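Local atomic coordinates of phage related exonuclease (Haemophilus somnus 129PT, PDB entry 3K93), a protein that probably degrades DNA as a phage-type exonuclease of the PD-(D/E)XK nuclease superfamily, using metal ions held at its active site. Residues T87-R90 with I95-E98; K107-T112 with Q142-L147; K113-W116 with S120-F123. All coordinates share one frame; numbering follows the deposited sequence.

Interaction 1 of 3, residues T87-R90 with I95-E98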
# COMPACT_ATOMS: atom_id res chain seq x y z
N THR A 87 -8.47 -5.46 -35.41
CA THR A 87 -7.06 -5.77 -35.46
C THR A 87 -6.20 -4.60 -35.89
O THR A 87 -5.02 -4.80 -36.14
CB THR A 87 -6.77 -6.95 -36.40
OG1 THR A 87 -7.15 -6.61 -37.74
CG2 THR A 87 -7.51 -8.23 -35.92
N GLU A 88 -6.74 -3.39 -35.97
CA GLU A 88 -5.88 -2.27 -36.28
C GLU A 88 -5.54 -1.37 -35.10
O GLU A 88 -6.38 -1.09 -34.24
CB GLU A 88 -6.39 -1.44 -37.46
CG GLU A 88 -7.71 -0.76 -37.25
CD GLU A 88 -8.02 0.26 -38.33
OE1 GLU A 88 -7.14 1.04 -38.74
OE2 GLU A 88 -9.18 0.30 -38.75
N ARG A 89 -4.30 -0.93 -35.08
CA ARG A 89 -3.86 0.03 -34.12
C ARG A 89 -3.94 1.34 -34.86
O ARG A 89 -3.39 1.44 -35.94
CB ARG A 89 -2.43 -0.25 -33.63
CG ARG A 89 -1.75 0.94 -32.84
CD ARG A 89 -0.70 0.50 -31.78
NE ARG A 89 -1.33 -0.31 -30.72
CZ ARG A 89 -1.79 0.12 -29.53
NH1 ARG A 89 -1.71 1.40 -29.11
NH2 ARG A 89 -2.34 -0.75 -28.70
N ARG A 90 -4.65 2.31 -34.33
CA ARG A 90 -4.65 3.63 -34.94
C ARG A 90 -3.84 4.55 -34.08
O ARG A 90 -3.54 4.23 -32.91
CB ARG A 90 -6.06 4.16 -35.08
CG ARG A 90 -6.88 3.43 -36.13
CD ARG A 90 -8.27 4.05 -36.19
NE ARG A 90 -9.11 3.43 -37.20
CZ ARG A 90 -10.23 3.95 -37.67
NH1 ARG A 90 -10.69 5.12 -37.24
NH2 ARG A 90 -10.92 3.30 -38.57
N ILE A 95 -1.87 10.10 -29.36
CA ILE A 95 -2.17 8.83 -28.76
C ILE A 95 -2.17 7.71 -29.79
O ILE A 95 -2.19 7.95 -31.00
CB ILE A 95 -3.54 8.86 -28.01
CG1 ILE A 95 -4.70 9.13 -28.97
CG2 ILE A 95 -3.53 9.93 -26.90
CD1 ILE A 95 -6.04 8.84 -28.34
N THR A 96 -2.12 6.48 -29.30
CA THR A 96 -2.26 5.30 -30.13
C THR A 96 -3.22 4.38 -29.39
O THR A 96 -3.34 4.43 -28.17
CB THR A 96 -0.92 4.55 -30.39
OG1 THR A 96 -0.48 3.98 -29.17
CG2 THR A 96 0.18 5.48 -30.87
N GLY A 97 -3.94 3.56 -30.15
CA GLY A 97 -4.90 2.68 -29.56
C GLY A 97 -5.28 1.54 -30.48
O GLY A 97 -5.25 1.69 -31.69
N GLU A 98 -5.60 0.41 -29.88
CA GLU A 98 -6.18 -0.72 -30.56
C GLU A 98 -7.36 -1.15 -29.73
O GLU A 98 -7.18 -1.71 -28.70
CB GLU A 98 -5.18 -1.86 -30.64
CG GLU A 98 -5.78 -3.11 -31.27
CD GLU A 98 -4.81 -4.24 -31.42
OE1 GLU A 98 -3.74 -4.04 -32.01
OE2 GLU A 98 -5.12 -5.33 -30.93

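Interaction 2 of 3, residues K107-T112 with Q142-L147. With NA (sodium ion), chain B.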
# COMPACT_ATOMS: atom_id res chain seq x y z
N LYS A 107 -21.69 3.78 -34.48
CA LYS A 107 -20.68 4.75 -34.02
C LYS A 107 -20.26 4.39 -32.57
O LYS A 107 -20.29 5.23 -31.65
CB LYS A 107 -21.22 6.18 -34.12
CG LYS A 107 -21.63 6.57 -35.57
CD LYS A 107 -20.72 7.61 -36.18
CE LYS A 107 -21.31 9.03 -36.05
NZ LYS A 107 -20.24 10.06 -35.88
N LEU A 108 -19.91 3.12 -32.40
CA LEU A 108 -19.78 2.50 -31.08
C LEU A 108 -18.48 1.74 -30.97
O LEU A 108 -18.16 0.96 -31.88
CB LEU A 108 -20.93 1.52 -30.83
CG LEU A 108 -20.90 0.59 -29.61
CD1 LEU A 108 -20.97 1.40 -28.34
CD2 LEU A 108 -22.09 -0.41 -29.71
N ILE A 109 -17.77 1.95 -29.84
CA ILE A 109 -16.66 1.10 -29.43
C ILE A 109 -17.13 0.20 -28.28
O ILE A 109 -17.80 0.66 -27.37
CB ILE A 109 -15.46 1.93 -28.92
CG1 ILE A 109 -14.90 2.81 -30.03
CG2 ILE A 109 -14.35 1.04 -28.33
CD1 ILE A 109 -14.14 2.01 -31.10
N ILE A 110 -16.76 -1.07 -28.32
CA ILE A 110 -16.94 -1.94 -27.18
C ILE A 110 -15.59 -2.39 -26.73
O ILE A 110 -14.74 -2.67 -27.56
CB ILE A 110 -17.81 -3.15 -27.49
CG1 ILE A 110 -19.21 -2.70 -27.89
CG2 ILE A 110 -17.93 -4.04 -26.24
CD1 ILE A 110 -20.01 -3.77 -28.69
N ASP A 111 -15.41 -2.45 -25.42
CA ASP A 111 -14.22 -2.96 -24.80
C ASP A 111 -14.59 -4.03 -23.74
O ASP A 111 -15.45 -3.80 -22.88
CB ASP A 111 -13.43 -1.83 -24.13
CG ASP A 111 -11.96 -2.20 -23.92
OD1 ASP A 111 -11.66 -2.92 -22.94
OD2 ASP A 111 -11.09 -1.82 -24.76
N THR A 112 -13.93 -5.18 -23.80
CA THR A 112 -14.16 -6.26 -22.87
C THR A 112 -13.08 -6.23 -21.76
O THR A 112 -11.89 -6.11 -22.05
CB THR A 112 -14.10 -7.62 -23.58
OG1 THR A 112 -12.82 -7.77 -24.21
CG2 THR A 112 -15.21 -7.77 -24.61
N GLN A 142 -12.50 7.37 -24.25
CA GLN A 142 -12.54 8.66 -24.94
C GLN A 142 -11.45 8.69 -26.01
O GLN A 142 -11.67 9.23 -27.09
CB GLN A 142 -12.37 9.84 -24.01
CG GLN A 142 -13.45 9.98 -22.99
CD GLN A 142 -14.77 10.45 -23.54
OE1 GLN A 142 -14.89 10.87 -24.70
NE2 GLN A 142 -15.78 10.41 -22.69
N GLY A 143 -10.31 8.09 -25.70
CA GLY A 143 -9.22 7.96 -26.63
C GLY A 143 -9.59 7.09 -27.81
O GLY A 143 -9.29 7.46 -28.95
N TYR A 144 -10.27 5.96 -27.58
CA TYR A 144 -10.72 5.16 -28.73
C TYR A 144 -11.80 5.86 -29.55
O TYR A 144 -11.84 5.74 -30.78
CB TYR A 144 -11.26 3.80 -28.29
CG TYR A 144 -10.26 2.84 -27.63
CD1 TYR A 144 -8.95 2.77 -28.05
CD2 TYR A 144 -10.67 1.95 -26.64
CE1 TYR A 144 -8.06 1.90 -27.50
CE2 TYR A 144 -9.76 1.06 -26.06
CZ TYR A 144 -8.45 1.04 -26.51
OH TYR A 144 -7.51 0.18 -25.97
N MSE A 145 -12.72 6.56 -28.89
CA MSE A 145 -13.78 7.24 -29.62
C MSE A 145 -13.18 8.34 -30.51
O MSE A 145 -13.68 8.62 -31.60
CB MSE A 145 -14.83 7.83 -28.67
CG MSE A 145 -15.76 6.79 -28.10
SE MSE A 145 -17.20 7.53 -27.05
CE MSE A 145 -16.35 7.71 -25.29
N TRP A 146 -12.11 8.95 -30.03
CA TRP A 146 -11.39 9.98 -30.79
C TRP A 146 -10.75 9.35 -32.03
O TRP A 146 -10.98 9.80 -33.12
CB TRP A 146 -10.32 10.61 -29.92
CG TRP A 146 -9.67 11.73 -30.51
CD1 TRP A 146 -10.08 12.47 -31.60
CD2 TRP A 146 -8.47 12.33 -30.06
NE1 TRP A 146 -9.20 13.48 -31.85
CE2 TRP A 146 -8.20 13.41 -30.92
CE3 TRP A 146 -7.59 12.05 -29.01
CZ2 TRP A 146 -7.10 14.22 -30.75
CZ3 TRP A 146 -6.51 12.84 -28.84
CH2 TRP A 146 -6.25 13.92 -29.70
N LEU A 147 -10.03 8.25 -31.83
CA LEU A 147 -9.33 7.59 -32.91
C LEU A 147 -10.25 6.95 -33.92
O LEU A 147 -9.87 6.83 -35.08
CB LEU A 147 -8.37 6.53 -32.37
CG LEU A 147 -7.11 7.01 -31.68
CD1 LEU A 147 -6.46 5.87 -30.92
CD2 LEU A 147 -6.11 7.60 -32.70
NA NA B . -10.19 -4.97 -23.32
O HOH W 1 -8.68 -2.90 -23.92
O HOH W 2 -9.31 -7.13 -24.57
O HOH W 3 -8.77 -5.09 -21.49

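Interaction 3 of 3, residues K113-W116 with S120-F123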
# COMPACT_ATOMS: atom_id res chain seq x y z
N LYS A 113 -13.51 -6.33 -20.51
CA LYS A 113 -12.61 -6.42 -19.38
C LYS A 113 -12.92 -7.73 -18.65
O LYS A 113 -13.99 -7.87 -18.06
CB LYS A 113 -12.84 -5.23 -18.44
CG LYS A 113 -12.80 -3.85 -19.16
CD LYS A 113 -11.41 -3.49 -19.62
CE LYS A 113 -11.39 -2.07 -20.16
NZ LYS A 113 -10.11 -1.75 -20.81
N CYS A 114 -11.98 -8.67 -18.70
CA CYS A 114 -12.16 -10.02 -18.14
C CYS A 114 -11.72 -10.02 -16.70
O CYS A 114 -10.55 -10.14 -16.42
CB CYS A 114 -11.33 -11.04 -18.93
SG CYS A 114 -12.03 -11.34 -20.56
N SER A 115 -12.66 -9.90 -15.78
CA SER A 115 -12.35 -9.89 -14.35
C SER A 115 -11.64 -11.17 -13.88
O SER A 115 -11.91 -12.27 -14.38
CB SER A 115 -13.63 -9.70 -13.55
OG SER A 115 -14.38 -8.60 -14.04
N TRP A 116 -10.73 -11.02 -12.93
CA TRP A 116 -10.06 -12.17 -12.35
C TRP A 116 -10.99 -13.10 -11.55
O TRP A 116 -11.03 -14.33 -11.78
CB TRP A 116 -8.89 -11.71 -11.47
CG TRP A 116 -8.16 -12.83 -10.84
CD1 TRP A 116 -8.17 -13.17 -9.52
CD2 TRP A 116 -7.32 -13.80 -11.50
NE1 TRP A 116 -7.40 -14.28 -9.32
CE2 TRP A 116 -6.86 -14.69 -10.51
CE3 TRP A 116 -6.91 -13.98 -12.83
CZ2 TRP A 116 -5.99 -15.77 -10.80
CZ3 TRP A 116 -6.04 -15.06 -13.14
CH2 TRP A 116 -5.60 -15.94 -12.13
N SER A 120 -13.22 -9.16 -7.56
CA SER A 120 -12.73 -8.03 -8.33
C SER A 120 -13.75 -7.65 -9.42
O SER A 120 -13.75 -6.53 -9.92
CB SER A 120 -11.33 -8.37 -8.97
OG SER A 120 -11.44 -9.38 -10.01
N HIS A 121 -14.61 -8.59 -9.78
CA HIS A 121 -15.61 -8.34 -10.82
C HIS A 121 -16.73 -7.40 -10.32
O HIS A 121 -17.31 -7.67 -9.28
CB HIS A 121 -16.25 -9.65 -11.27
CG HIS A 121 -17.28 -9.47 -12.32
ND1 HIS A 121 -16.96 -9.15 -13.62
CD2 HIS A 121 -18.63 -9.51 -12.27
CE1 HIS A 121 -18.07 -9.04 -14.33
NE2 HIS A 121 -19.10 -9.23 -13.53
N PRO A 122 -17.03 -6.34 -11.07
CA PRO A 122 -18.08 -5.41 -10.67
C PRO A 122 -19.50 -5.84 -11.13
O PRO A 122 -19.98 -5.45 -12.20
CB PRO A 122 -17.67 -4.11 -11.33
CG PRO A 122 -16.90 -4.52 -12.56
CD PRO A 122 -16.29 -5.86 -12.26
N PHE A 123 -20.11 -6.69 -10.31
CA PHE A 123 -21.45 -7.11 -10.51
C PHE A 123 -22.41 -5.94 -10.44
O PHE A 123 -23.40 -5.94 -11.16
CB PHE A 123 -21.88 -8.12 -9.44
CG PHE A 123 -21.27 -9.49 -9.62
CD1 PHE A 123 -21.90 -10.45 -10.40
CD2 PHE A 123 -20.10 -9.84 -8.96
CE1 PHE A 123 -21.35 -11.72 -10.57
CE2 PHE A 123 -19.56 -11.09 -9.13
CZ PHE A 123 -20.20 -12.04 -9.95

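Interaction 1 of 3, residues T87-R90 with I95-E98
Thr96 meets Arg89 across a short antiparallel hairpin formed by residues 90-91 and 95-97. Its OG1 sits between the backbone N and the carbonyl carbon (chi1 68°), which turns the hydroxyl to the edge of the arginine. There Arg89 NH1 gives OG1 a weak hydrogen bond of 2.9 Å, well bent at the proton (128°). Thr96 CA makes a bent CA-H...O contact with Arg90 O, 3.2 Å away. The far backbone edge of Thr96 is bonded to Val10 and Cys12, placing strand 95-97 between 90-91 and 10-11.

Gly97 forms an antiparallel hydrogen-bonded pair with Arg90: Arg90 N reaches Gly97 O at 2.8 Å, and Gly97 N reaches Arg90 O at 2.9 Å. Gly97 O also takes a CA-H contact from Arg89. Over the peptide joining Gly97 to Glu98 lies one face of the Arg89 guanidinium, with Glu98 N 3.6 Å from its plane and off toward its rim. The bend at chi3 (-63°) folds the arginine back onto that peptide.

Glu98 ends the run. Its CB touches Arg89 NH2 at 3.6 Å, and its CG packs against Glu88 O. The chain is extended beyond CG, and OE2 forms a salt bridge with Lys85; Arg89 NE stays 4.6 Å from Glu98 OE1, too far for a salt bridge. The Arg90 guanidinium has its partners elsewhere: it forms a long salt bridge with Glu88, donates to Leu147 O and makes a cation-pi contact with Trp148.

The chemistry is thus divided. Two backbone bonds set the register, while Arg89 adds a flat cover and one weak bond, and the nearby opposite charges of Arg89 and Glu98 probably attract without a direct salt bridge.

Interaction 2 of 3, residues K107-T112 with Q142-L147
The sodium site of what is probably a PD-(D/E)XK-type nuclease core lies at one end of this contact, where strand 108-114 of the central sheet runs past helix 137-148. Asp111, Thr112 and the following Lys113 read as the D-X-K part of that signature, and Gln140 with Tyr144 fits the QxxxY pattern of RecB-like and lambda exonuclease-like relatives. Strand and helix segments come within 8.9 Å axis to axis, their directions 140° apart, so they run roughly antiparallel.

The apolar half is Ile109 against Tyr144. CG2 of the isoleucine lies anti to its backbone N (the other branch, CG1, has chi1 -63°) and reaches Tyr144 CB at 4.1 Å, while CG1 comes almost as near. Ile109 CG1 also approaches the backbone N of Met145, a selenomethionine whose side chain packs on Ala153 of strand 152-158. No hydrogen bond crosses between strand and helix here.

At the polar end, Asp111 OD2 comes up to the edge of the Tyr144 ring, near its plane and 3.4 Å from CE2. The carboxylate and ring planes are nearly parallel, 13° apart, while the side chains cross at about a right angle, and the tyrosine borders the metal site. The phenol oxygen is hydrogen-bonded to Gln140 NE2, one helical turn earlier, which holds the ring from its far end.

The sodium ion is bound by Asp111 OD1, by Thr112 O at 2.4 Å, by Asp100 and by three waters; in related nucleases a divalent ion occupies such a position. The aspartate uses its two oxygens differently: OD1 binds the metal, while OD2 holds one of the metal's water ligands. Water 1, 2.6 Å from the sodium, donates a hydrogen bond to Asp111 OD2 at 2.8 Å.

Interaction 3 of 3, residues K113-W116 with S120-F123
Ser115 and His121 are joined by a short hydrogen bond. Ser115 OG and His121 ND1 are 2.7 Å apart, the hydroxyl lying near the imidazole plane at the ring's edge, and either atom could supply the proton. The serine oxygen is anti to its own carbonyl carbon (chi1 -50°). In His121, CG lies anti to the backbone N (chi1 180°), which carries the ring out from the backbone, and chi2 (73°) turns ND1 to Ser115 OG. The bond fixes which edge of the ring looks at the strand.

Van der Waals contacts surround that bond. Ser115 CB lies 3.5 Å from His121 CB, close to the imidazole plane. Pro122 CD closes in on Ser115 OG at 3.8 Å. Farther out, Trp116 CB touches Ser120 OG, also at 3.8 Å, while the indole leads off to meet Tyr60 edge-to-face.

Within 120-123 the chain makes a tight bend: Pro122 is the centre of an inverse gamma turn, closed by a weak bond from Phe123 N to His121 O. Across this bend the imidazole turns an edge onto the face of the Phe123 ring, with His121 CD2 3.5 Å above the centre of that ring.

Contacts from outside hold both sides. Lys63 NZ bonds to the carbonyls of Ser115 and Trp116. On a second subunit, Lys46 donates to His121 O and Phe50 stacks on Phe123, so the loop also belongs to a subunit interface.

The whole is a compact turn where the chain leaves strand 108-114, just past Lys113, the lysine of the probable D-X-K signature, and heads into helix 125-135, within a three-chain assembly reminiscent of the lambda exonuclease trimer.

In the fold
Following the chain from the N terminus, interaction 1 comes first and closes a small loop of four residues, making a hairpin next to strand 10-11. The chain then enters the four-stranded sheet through strand 101-103 and continues along strand 108-114, which serves interaction 2 and, at its end and just beyond, interaction 3. Interaction 3 closes the short turn 117-119 and lies wholly within the much longer excursion, through helix 125-135, that interaction 2 closes on helix 137-148. That helix links the first two contacts: Leu147 CD1 packs on Gly97, and Ile95 CD1 on Gly143. Interactions 1 and 3 lie on opposite sides of the chain's centre, about 24 Å apart between centres.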